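Local coordinates for acetyl-CoA hydrolase/transferase family protein (Porphyromonas gingivalis, PDB 2NVV) that probably catalyses the hydrolysis of acetyl-CoA or the transfer of coenzyme A to and from acetate, and binds zinc ions, at residues K41-A46 against N51-G56; I148-D153 against L173-D178; K165-M170 against D316-L321; R453-Q458 against F476-E481. All coordinates share one frame; numbering follows the deposited sequence.

In the fold
Read from the N terminus, the chain first closes a short loop at interaction 1, where helix 35-47 turns back into strand 55-58 of the seven-stranded parallel sheet. Interaction 2 ties helix 145-151 to the long loop after strand 154-160; interaction 3 opens at 165-170 before interaction 2 is closed at 173-178, so the two cross. Their centres lie about 25 Å apart. Interaction 3 closes only at 316-321, tying the same loop to helix 311-318 in the later half of the chain. Interaction 4, in series with the rest, joins helices 453-459 and 477-484 on the opposite side of the chain's centre from interactions 2 and 3.

Interaction 1: residues K41-A46 against N51-G56; sequences KRAIAA and NPFKIG
Phe53 reaches back from the chain entering strand 55-58 and lays its ring against the last turns of helix 35-47, with Ala43 over one face and Ala46 and Arg42 meeting it obliquely. With CG anti to the backbone N (chi1 -161°), the ring is carried toward the helix. The first atom out, CB of Phe53, rests 3.9 Å from CB of Ala46. Next, CG sits 3.7 Å from CA of Ala43, which makes a CH-pi contact with that face, 4.0 Å from the centroid and displaced toward the rim. The two sides of the ring then diverge in their neighbours. CD1 of Phe53 packs 3.5 Å from CB of Ala43, whose methyl also serves CE1, whereas CD2 comes 4.0 Å from CB of Ala46. Farther along that second side, CE2 of Phe53 approaches NE of Arg42 at 4.1 Å. The Arg42 chain, extended from CG to NE, crosses the phenyl at about a right angle, the guanidinium and ring planes being 86° apart, and its NE is held by the backbone O of Val15. Small alanine side chains thus let the ring come down close to the helix backbone.

Beyond this apolar patch, toward the end of the helix, the return of the chain is fastened by one backbone bond, Asn51 N to Ala46 O at 2.8 Å, noticeably bent at 138°. Gly56 and Ile55 go on to pair with the strands on either side. The whole is the helix-to-strand return of a beta-alpha-beta unit, strand 20-23, helix 35-47 and strand 55-58, in the parallel sheet of a Rossmann-like domain.

Interaction 2: residues I148-D153 against L173-D178; sequences ICRLAD and LCEPLD
Arg150 and Glu175 form a single salt bridge at the surface of the N-terminal, Rossmann-like alpha/beta domain. It joins helix 145-151, which lies in the connection between the adjacent parallel strands 122-127 and 154-160, to the long loop that follows the second of these. Nearly all the surface buried here belongs to these two side chains. Arg150 leaves the helix with CG anti to its own N, then folds over at chi2 and again at chi3 (-93°), which brings NE rather than the end of the guanidinium to the acid. NE of Arg150 donates to OE1 of Glu175 at 2.9 Å, along a bent path of 132°. The carboxylate, at the end of a side chain extended beyond CG, stands 85° from the guanidinium plane, so the two groups do not form the flat, two-pronged pairing often found between arginine and a carboxylate. Asp178 adds a more distant opposite charge, its OD1 lying 5.1 Å from NH1 of Arg150; its OD2 is bridged to Arg113 and Arg182. Glu175 is shared too: OE2 is gripped by Thr147 OG1 and Arg113 NH2, while OE1 receives Arg150 NE on its syn side, somewhat out of the carboxylate plane.

Interaction 3: residues K165-M170 against D316-L321; sequences KEIMGM and DIYANL
Ile167 and Glu166 press against Tyr318 and Leu321, four side chains that meet through carbon alone. CD1 of Ile167 packs on CE2 of Tyr318, at 3.2 Å as modelled, a value not to be pressed at this resolution. CD1 of Ile167 also lies 3.6 Å from CD2 of Tyr318, so the methyl meets the CD2-CE2 bond of the ring obliquely, with CG1 following behind it. The bond from CA to CB of Ile167 does not itself aim at the helix; placing CG1 anti to the carbonyl carbon (chi1 -75°) swings the end of the chain over. The same methyl reaches Leu321, whose CD1 is 4.2 Å from CD1 of Ile167. The other methyl of this leucine, CD2, settles 3.4 Å from CB of Glu166. Only the root of Glu166 takes part: a bend at chi2 (73°) leads its carboxylate away, toward a weak salt bridge with Lys165.

Behind this first shell, backbone turns set the positions. Ile167 begins a type II beta turn closed by Met170 N to Ile167 O at 2.9 Å, with Gly169 at the third position in the positive phi (118°) usual there. Within 316-321, Asn320 ND2 donates to Asp316 O at 2.7 Å, helping to hold the turn that leads from Tyr318 to Leu321. Farther out, Lys325 and Arg193 bind the carbonyls of Met168 and Gly169, and Met170 pairs through its backbone with Leu330 of strand 328-330. The loop between strands 154-160 and 199-200 is thereby laid against the junction of helices 311-318 and 321-324.

Interaction 4: residues R453-Q458 against F476-E481; sequences RPLLRQ and FAFHQE
The Phe478 ring points its far end between Leu455 and Leu456, which meet it obliquely. Leu455 takes the CE1 side of the ring, its CD2 lying 4.1 Å from both CE1 and CZ of Phe478. On the CE2 side, CD2 of Leu456 is 4.0 Å from CE2 of Phe478. The two leucines converge on the same ring atom, for CZ of Phe478 comes within 3.7 Å of CD2 of Leu456 as well. They reach it differently: Leu455 has CG anti to its backbone N (chi1 -150°) and slides past the phenyl in the opposite direction, whereas Leu456 has CG anti to its carbonyl carbon (chi1 -70°).

One aromatic side chain therefore spans the gap between helices 453-459 and 477-484; in segments 453-458 and 476-481 the nearest CA atoms, those of Leu456 and Phe478, are 10.0 Å apart. Val406 of strand 405-406 also packs on Phe478, and Ile444 of helix 436-446 on Leu456. At the start of the second helix, Phe476 packs on Cys475 of the second subunit, so this packing lies close to the dimer interface. With no hydrogen bond or salt bridge between the segments and all three touching residues buried, the join depends on nonpolar packing and the exclusion of water.

Interaction 1: residues K41-A46 against N51-G56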
# COMPACT_ATOMS: atom_id res chain seq x y z
N LYS A 41 -5.72 29.05 -25.82
CA LYS A 41 -6.20 29.91 -26.91
C LYS A 41 -5.88 29.17 -28.21
O LYS A 41 -6.74 28.94 -29.06
CB LYS A 41 -5.44 31.24 -26.93
CG LYS A 41 -5.33 31.95 -25.60
CD LYS A 41 -6.58 32.75 -25.26
CE LYS A 41 -6.33 33.60 -24.02
NZ LYS A 41 -7.54 34.36 -23.61
N ARG A 42 -4.60 28.83 -28.33
CA ARG A 42 -4.05 28.13 -29.48
C ARG A 42 -4.82 26.85 -29.76
O ARG A 42 -5.09 26.52 -30.91
CB ARG A 42 -2.59 27.84 -29.18
CG ARG A 42 -1.78 27.18 -30.26
CD ARG A 42 -0.36 26.97 -29.75
NE ARG A 42 0.43 26.12 -30.63
CZ ARG A 42 0.83 26.48 -31.84
NH1 ARG A 42 0.50 27.67 -32.31
NH2 ARG A 42 1.56 25.64 -32.57
N ALA A 43 -5.20 26.13 -28.71
CA ALA A 43 -5.93 24.88 -28.83
C ALA A 43 -7.32 25.13 -29.37
O ALA A 43 -7.80 24.42 -30.25
CB ALA A 43 -6.01 24.18 -27.48
N ILE A 44 -7.98 26.15 -28.82
CA ILE A 44 -9.33 26.50 -29.24
C ILE A 44 -9.34 26.97 -30.69
O ILE A 44 -10.23 26.62 -31.46
CB ILE A 44 -9.92 27.61 -28.34
CG1 ILE A 44 -10.12 27.07 -26.91
CG2 ILE A 44 -11.25 28.11 -28.91
CD1 ILE A 44 -10.64 28.09 -25.91
N ALA A 45 -8.35 27.77 -31.05
CA ALA A 45 -8.25 28.29 -32.41
C ALA A 45 -8.10 27.14 -33.41
O ALA A 45 -8.48 27.27 -34.58
CB ALA A 45 -7.07 29.24 -32.52
N ALA A 46 -7.55 26.03 -32.96
CA ALA A 46 -7.37 24.86 -33.81
C ALA A 46 -8.70 24.10 -33.91
O ALA A 46 -9.07 23.62 -34.98
CB ALA A 46 -6.29 23.96 -33.25
N ASN A 51 -9.38 21.44 -36.74
CA ASN A 51 -8.18 20.69 -36.40
C ASN A 51 -8.16 20.23 -34.95
O ASN A 51 -8.57 20.97 -34.04
CB ASN A 51 -6.94 21.54 -36.70
CG ASN A 51 -6.88 21.97 -38.15
OD1 ASN A 51 -6.15 22.89 -38.50
ND2 ASN A 51 -7.65 21.30 -39.00
N PRO A 52 -7.68 19.00 -34.70
CA PRO A 52 -7.61 18.43 -33.35
C PRO A 52 -6.49 19.06 -32.55
O PRO A 52 -5.46 19.47 -33.10
CB PRO A 52 -7.35 16.96 -33.63
CG PRO A 52 -6.46 17.02 -34.82
CD PRO A 52 -7.18 18.03 -35.69
N PHE A 53 -6.68 19.16 -31.24
CA PHE A 53 -5.65 19.71 -30.38
C PHE A 53 -5.85 19.36 -28.91
O PHE A 53 -6.66 19.97 -28.19
CB PHE A 53 -5.55 21.23 -30.55
CG PHE A 53 -4.25 21.80 -30.06
CD1 PHE A 53 -3.86 21.66 -28.73
CD2 PHE A 53 -3.38 22.43 -30.95
CE1 PHE A 53 -2.64 22.16 -28.29
CE2 PHE A 53 -2.15 22.93 -30.52
CZ PHE A 53 -1.78 22.79 -29.18
N LYS A 54 -5.10 18.35 -28.47
CA LYS A 54 -5.14 17.89 -27.09
C LYS A 54 -3.76 17.41 -26.70
O LYS A 54 -3.07 16.77 -27.50
CB LYS A 54 -6.15 16.75 -26.92
CG LYS A 54 -7.58 17.13 -27.26
CD LYS A 54 -8.52 16.06 -26.79
CE LYS A 54 -9.94 16.32 -27.23
NZ LYS A 54 -10.83 15.31 -26.58
N ILE A 55 -3.35 17.73 -25.48
CA ILE A 55 -2.03 17.34 -24.98
C ILE A 55 -2.15 16.41 -23.79
O ILE A 55 -3.17 16.41 -23.08
CB ILE A 55 -1.23 18.57 -24.53
CG1 ILE A 55 -2.03 19.32 -23.44
CG2 ILE A 55 -0.93 19.49 -25.71
CD1 ILE A 55 -1.28 20.46 -22.76
N GLY A 56 -1.11 15.61 -23.57
CA GLY A 56 -1.10 14.71 -22.45
C GLY A 56 -0.56 15.55 -21.32
O GLY A 56 0.31 16.37 -21.55

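Interaction 2: residues I148-D153 against L173-D178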
# COMPACT_ATOMS: atom_id res chain seq x y z
N ILE A 148 10.64 15.88 -15.04
CA ILE A 148 10.13 16.42 -16.29
C ILE A 148 11.20 17.23 -17.02
O ILE A 148 11.22 17.28 -18.25
CB ILE A 148 8.84 17.31 -16.08
CG1 ILE A 148 9.09 18.40 -15.06
CG2 ILE A 148 7.69 16.43 -15.64
CD1 ILE A 148 7.88 19.27 -14.81
N CYS A 149 12.09 17.87 -16.27
CA CYS A 149 13.17 18.66 -16.86
C CYS A 149 14.21 17.74 -17.50
O CYS A 149 14.82 18.09 -18.51
CB CYS A 149 13.85 19.51 -15.79
SG CYS A 149 12.93 20.98 -15.29
N ARG A 150 14.39 16.57 -16.91
CA ARG A 150 15.34 15.60 -17.41
C ARG A 150 14.83 14.91 -18.67
O ARG A 150 15.55 14.80 -19.66
CB ARG A 150 15.63 14.53 -16.35
CG ARG A 150 16.52 13.43 -16.86
CD ARG A 150 16.19 12.07 -16.25
NE ARG A 150 16.98 11.78 -15.06
CZ ARG A 150 17.54 10.60 -14.81
NH1 ARG A 150 17.41 9.61 -15.69
NH2 ARG A 150 18.23 10.41 -13.69
N LEU A 151 13.58 14.45 -18.61
CA LEU A 151 12.96 13.73 -19.72
C LEU A 151 12.42 14.55 -20.90
O LEU A 151 12.28 14.00 -21.99
CB LEU A 151 11.82 12.87 -19.17
CG LEU A 151 12.04 11.43 -18.69
CD1 LEU A 151 13.46 11.22 -18.20
CD2 LEU A 151 11.00 11.13 -17.61
N ALA A 152 12.10 15.82 -20.68
CA ALA A 152 11.55 16.68 -21.74
C ALA A 152 12.51 17.01 -22.87
O ALA A 152 13.70 17.18 -22.64
CB ALA A 152 11.00 17.97 -21.15
N ASP A 153 11.97 17.10 -24.08
CA ASP A 153 12.75 17.44 -25.26
C ASP A 153 13.09 18.94 -25.21
O ASP A 153 14.18 19.36 -25.58
CB ASP A 153 11.95 17.15 -26.52
CG ASP A 153 11.91 15.68 -26.88
OD1 ASP A 153 11.05 15.30 -27.70
OD2 ASP A 153 12.75 14.91 -26.35
N LEU A 173 16.64 19.16 -4.31
CA LEU A 173 16.30 18.49 -5.57
C LEU A 173 17.25 17.39 -6.00
O LEU A 173 18.46 17.54 -5.92
CB LEU A 173 16.21 19.52 -6.71
CG LEU A 173 15.20 20.68 -6.68
CD1 LEU A 173 13.87 20.24 -6.10
CD2 LEU A 173 15.76 21.80 -5.87
N CYS A 174 16.67 16.29 -6.48
CA CYS A 174 17.45 15.17 -6.97
C CYS A 174 16.56 14.00 -7.36
O CYS A 174 15.34 14.03 -7.19
CB CYS A 174 18.51 14.71 -5.94
SG CYS A 174 17.91 14.22 -4.30
N GLU A 175 17.21 12.98 -7.91
CA GLU A 175 16.56 11.75 -8.33
C GLU A 175 17.54 10.66 -8.00
O GLU A 175 18.75 10.87 -8.03
CB GLU A 175 16.32 11.74 -9.83
CG GLU A 175 15.35 12.78 -10.32
CD GLU A 175 15.14 12.69 -11.81
OE1 GLU A 175 16.13 12.94 -12.55
OE2 GLU A 175 14.00 12.37 -12.23
N PRO A 176 17.04 9.46 -7.67
CA PRO A 176 17.94 8.35 -7.35
C PRO A 176 18.24 7.53 -8.60
O PRO A 176 17.57 7.68 -9.62
CB PRO A 176 17.13 7.55 -6.34
CG PRO A 176 15.75 7.66 -6.91
CD PRO A 176 15.64 9.12 -7.32
N LEU A 177 19.25 6.68 -8.53
CA LEU A 177 19.57 5.82 -9.65
C LEU A 177 18.37 4.87 -9.71
O LEU A 177 17.61 4.77 -8.75
CB LEU A 177 20.86 5.05 -9.38
CG LEU A 177 22.20 5.60 -9.88
CD1 LEU A 177 22.11 7.08 -10.16
CD2 LEU A 177 23.29 5.31 -8.83
N ASP A 178 18.18 4.19 -10.83
CA ASP A 178 17.07 3.28 -10.95
C ASP A 178 17.55 1.84 -10.91
O ASP A 178 18.72 1.55 -11.19
CB ASP A 178 16.31 3.56 -12.25
CG ASP A 178 15.59 4.91 -12.22
OD1 ASP A 178 15.52 5.58 -13.27
OD2 ASP A 178 15.10 5.28 -11.14

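Interaction 3: residues K165-M170 against D316-L321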
# COMPACT_ATOMS: atom_id res chain seq x y z
N LYS A 165 15.28 35.12 -5.56
CA LYS A 165 16.31 34.10 -5.68
C LYS A 165 16.98 33.82 -4.34
O LYS A 165 17.82 32.92 -4.24
CB LYS A 165 17.35 34.53 -6.71
CG LYS A 165 17.81 35.96 -6.54
CD LYS A 165 18.76 36.39 -7.65
CE LYS A 165 18.86 37.91 -7.71
NZ LYS A 165 19.18 38.53 -6.39
N GLU A 166 16.62 34.60 -3.33
CA GLU A 166 17.18 34.42 -1.99
C GLU A 166 16.62 33.13 -1.37
O GLU A 166 17.09 32.66 -0.34
CB GLU A 166 16.84 35.61 -1.10
CG GLU A 166 17.73 36.82 -1.33
CD GLU A 166 17.43 37.54 -2.63
OE1 GLU A 166 18.32 38.29 -3.10
OE2 GLU A 166 16.32 37.37 -3.17
N ILE A 167 15.61 32.58 -2.04
CA ILE A 167 14.96 31.35 -1.63
C ILE A 167 15.95 30.19 -1.77
O ILE A 167 15.81 29.16 -1.13
CB ILE A 167 13.70 31.09 -2.51
CG1 ILE A 167 12.59 32.04 -2.06
CG2 ILE A 167 13.24 29.66 -2.41
CD1 ILE A 167 12.33 31.98 -0.58
N MSE A 168 16.93 30.40 -2.63
CA MSE A 168 17.98 29.42 -2.88
C MSE A 168 18.37 28.71 -1.58
O MSE A 168 18.87 29.35 -0.65
CB MSE A 168 19.20 30.13 -3.47
CG MSE A 168 20.46 29.27 -3.60
SE MSE A 168 20.51 28.18 -5.19
CE MSE A 168 21.35 29.44 -6.41
N GLY A 169 18.14 27.41 -1.52
CA GLY A 169 18.48 26.67 -0.31
C GLY A 169 17.27 26.03 0.34
O GLY A 169 17.42 25.13 1.18
N MSE A 170 16.08 26.48 -0.03
CA MSE A 170 14.87 25.92 0.55
C MSE A 170 14.39 24.65 -0.15
O MSE A 170 13.44 24.00 0.31
CB MSE A 170 13.77 26.97 0.55
CG MSE A 170 14.02 28.05 1.60
SE MSE A 170 12.54 29.24 1.94
CE MSE A 170 11.08 28.05 1.23
N ASP A 316 5.42 37.27 4.52
CA ASP A 316 6.07 37.28 5.82
C ASP A 316 7.32 36.39 5.79
O ASP A 316 8.36 36.72 6.38
CB ASP A 316 5.10 36.79 6.90
CG ASP A 316 5.74 36.74 8.28
OD1 ASP A 316 6.45 37.70 8.66
OD2 ASP A 316 5.53 35.74 9.00
N ILE A 317 7.22 35.26 5.10
CA ILE A 317 8.34 34.34 4.98
C ILE A 317 9.47 35.00 4.20
O ILE A 317 10.61 35.05 4.66
CB ILE A 317 7.91 33.04 4.27
CG1 ILE A 317 6.93 32.26 5.16
CG2 ILE A 317 9.13 32.18 3.93
CD1 ILE A 317 6.34 31.03 4.52
N TYR A 318 9.15 35.52 3.02
CA TYR A 318 10.15 36.18 2.19
C TYR A 318 10.79 37.40 2.84
O TYR A 318 11.89 37.81 2.44
CB TYR A 318 9.53 36.59 0.86
CG TYR A 318 9.17 35.43 -0.03
CD1 TYR A 318 8.39 35.62 -1.17
CD2 TYR A 318 9.63 34.15 0.25
CE1 TYR A 318 8.08 34.56 -2.01
CE2 TYR A 318 9.32 33.08 -0.58
CZ TYR A 318 8.55 33.29 -1.71
OH TYR A 318 8.26 32.23 -2.53
N ALA A 319 10.11 37.99 3.82
CA ALA A 319 10.63 39.16 4.52
C ALA A 319 11.43 38.72 5.73
O ALA A 319 12.08 39.53 6.38
CB ALA A 319 9.48 40.07 4.96
N ASN A 320 11.37 37.42 6.02
CA ASN A 320 12.07 36.83 7.16
C ASN A 320 12.74 35.51 6.82
O ASN A 320 12.55 34.50 7.51
CB ASN A 320 11.08 36.62 8.31
CG ASN A 320 10.52 37.92 8.81
OD1 ASN A 320 11.23 38.72 9.42
ND2 ASN A 320 9.24 38.16 8.55
N LEU A 321 13.52 35.50 5.75
CA LEU A 321 14.24 34.30 5.36
C LEU A 321 15.21 33.98 6.50
O LEU A 321 15.68 32.85 6.64
CB LEU A 321 14.97 34.54 4.04
CG LEU A 321 14.27 34.01 2.79
CD1 LEU A 321 12.80 34.28 2.85
CD2 LEU A 321 14.88 34.67 1.55

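Interaction 4: residues R453-Q458 against F476-E481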
# COMPACT_ATOMS: atom_id res chain seq x y z
N ARG A 453 -26.02 4.78 14.52
CA ARG A 453 -25.44 3.68 15.26
C ARG A 453 -26.35 2.45 15.36
O ARG A 453 -25.90 1.33 15.12
CB ARG A 453 -25.01 4.18 16.66
CG ARG A 453 -24.41 5.57 16.60
CD ARG A 453 -23.10 5.72 17.36
NE ARG A 453 -23.30 5.91 18.80
CZ ARG A 453 -22.71 6.86 19.53
NH1 ARG A 453 -21.87 7.74 18.98
NH2 ARG A 453 -22.97 6.94 20.82
N PRO A 454 -27.63 2.62 15.70
CA PRO A 454 -28.48 1.43 15.79
C PRO A 454 -28.70 0.68 14.48
O PRO A 454 -28.81 -0.56 14.45
CB PRO A 454 -29.78 1.97 16.40
CG PRO A 454 -29.77 3.40 16.02
CD PRO A 454 -28.34 3.82 16.18
N LEU A 455 -28.73 1.43 13.39
CA LEU A 455 -28.93 0.86 12.07
C LEU A 455 -27.72 0.04 11.64
O LEU A 455 -27.85 -1.03 11.05
CB LEU A 455 -29.19 1.99 11.08
CG LEU A 455 -30.07 1.75 9.85
CD1 LEU A 455 -31.29 0.90 10.19
CD2 LEU A 455 -30.49 3.12 9.31
N LEU A 456 -26.52 0.53 11.95
CA LEU A 456 -25.31 -0.21 11.60
C LEU A 456 -25.11 -1.39 12.55
O LEU A 456 -24.42 -2.35 12.21
CB LEU A 456 -24.10 0.73 11.60
CG LEU A 456 -24.13 1.74 10.45
CD1 LEU A 456 -23.04 2.78 10.64
CD2 LEU A 456 -23.97 1.01 9.10
N ARG A 457 -25.72 -1.32 13.74
CA ARG A 457 -25.61 -2.42 14.69
C ARG A 457 -26.52 -3.53 14.18
O ARG A 457 -26.20 -4.71 14.31
CB ARG A 457 -26.05 -2.00 16.10
CG ARG A 457 -25.08 -1.11 16.84
CD ARG A 457 -25.42 -1.01 18.32
NE ARG A 457 -24.62 0.02 19.00
CZ ARG A 457 -25.04 1.25 19.27
NH1 ARG A 457 -26.26 1.64 18.94
NH2 ARG A 457 -24.22 2.11 19.88
N GLN A 458 -27.65 -3.14 13.60
CA GLN A 458 -28.60 -4.10 13.04
C GLN A 458 -28.02 -4.78 11.80
O GLN A 458 -28.38 -5.91 11.47
CB GLN A 458 -29.91 -3.41 12.67
CG GLN A 458 -30.77 -3.00 13.85
CD GLN A 458 -32.05 -2.32 13.41
OE1 GLN A 458 -32.02 -1.30 12.72
NE2 GLN A 458 -33.19 -2.87 13.82
N PHE A 476 -25.07 -1.71 0.18
CA PHE A 476 -25.12 -0.36 -0.38
C PHE A 476 -26.46 0.32 -0.19
O PHE A 476 -26.75 1.32 -0.86
CB PHE A 476 -24.77 -0.39 -1.87
CG PHE A 476 -23.32 -0.69 -2.14
CD1 PHE A 476 -22.96 -1.58 -3.16
CD2 PHE A 476 -22.32 -0.09 -1.40
CE1 PHE A 476 -21.62 -1.85 -3.42
CE2 PHE A 476 -20.98 -0.36 -1.66
CZ PHE A 476 -20.63 -1.24 -2.67
N ALA A 477 -27.27 -0.19 0.73
CA ALA A 477 -28.58 0.38 1.01
C ALA A 477 -28.50 1.85 1.42
O ALA A 477 -29.36 2.64 1.06
CB ALA A 477 -29.25 -0.43 2.10
N PHE A 478 -27.48 2.21 2.19
CA PHE A 478 -27.30 3.59 2.62
C PHE A 478 -27.20 4.53 1.42
O PHE A 478 -27.88 5.55 1.35
CB PHE A 478 -26.04 3.71 3.49
CG PHE A 478 -26.28 3.47 4.95
CD1 PHE A 478 -27.13 2.46 5.38
CD2 PHE A 478 -25.67 4.27 5.91
CE1 PHE A 478 -27.36 2.24 6.74
CE2 PHE A 478 -25.89 4.06 7.27
CZ PHE A 478 -26.75 3.03 7.68
N HIS A 479 -26.33 4.17 0.48
CA HIS A 479 -26.10 4.94 -0.74
C HIS A 479 -27.34 4.93 -1.61
O HIS A 479 -27.71 5.95 -2.21
CB HIS A 479 -24.94 4.33 -1.52
CG HIS A 479 -23.67 4.23 -0.74
ND1 HIS A 479 -22.80 5.29 -0.61
CD2 HIS A 479 -23.11 3.19 -0.08
CE1 HIS A 479 -21.75 4.91 0.10
NE2 HIS A 479 -21.92 3.64 0.44
N GLN A 480 -27.97 3.76 -1.70
CA GLN A 480 -29.17 3.60 -2.49
C GLN A 480 -30.28 4.46 -1.92
O GLN A 480 -31.01 5.10 -2.67
CB GLN A 480 -29.61 2.14 -2.51
CG GLN A 480 -28.80 1.25 -3.45
CD GLN A 480 -29.20 -0.21 -3.37
OE1 GLN A 480 -29.09 -0.95 -4.34
NE2 GLN A 480 -29.67 -0.63 -2.20
N GLU A 481 -30.42 4.47 -0.59
CA GLU A 481 -31.47 5.26 0.05
C GLU A 481 -31.25 6.75 -0.12
O GLU A 481 -32.21 7.51 -0.20
CB GLU A 481 -31.57 4.94 1.55
CG GLU A 481 -32.71 5.66 2.25
CD GLU A 481 -34.09 5.25 1.72
OE1 GLU A 481 -35.03 6.07 1.79
OE2 GLU A 481 -34.25 4.10 1.25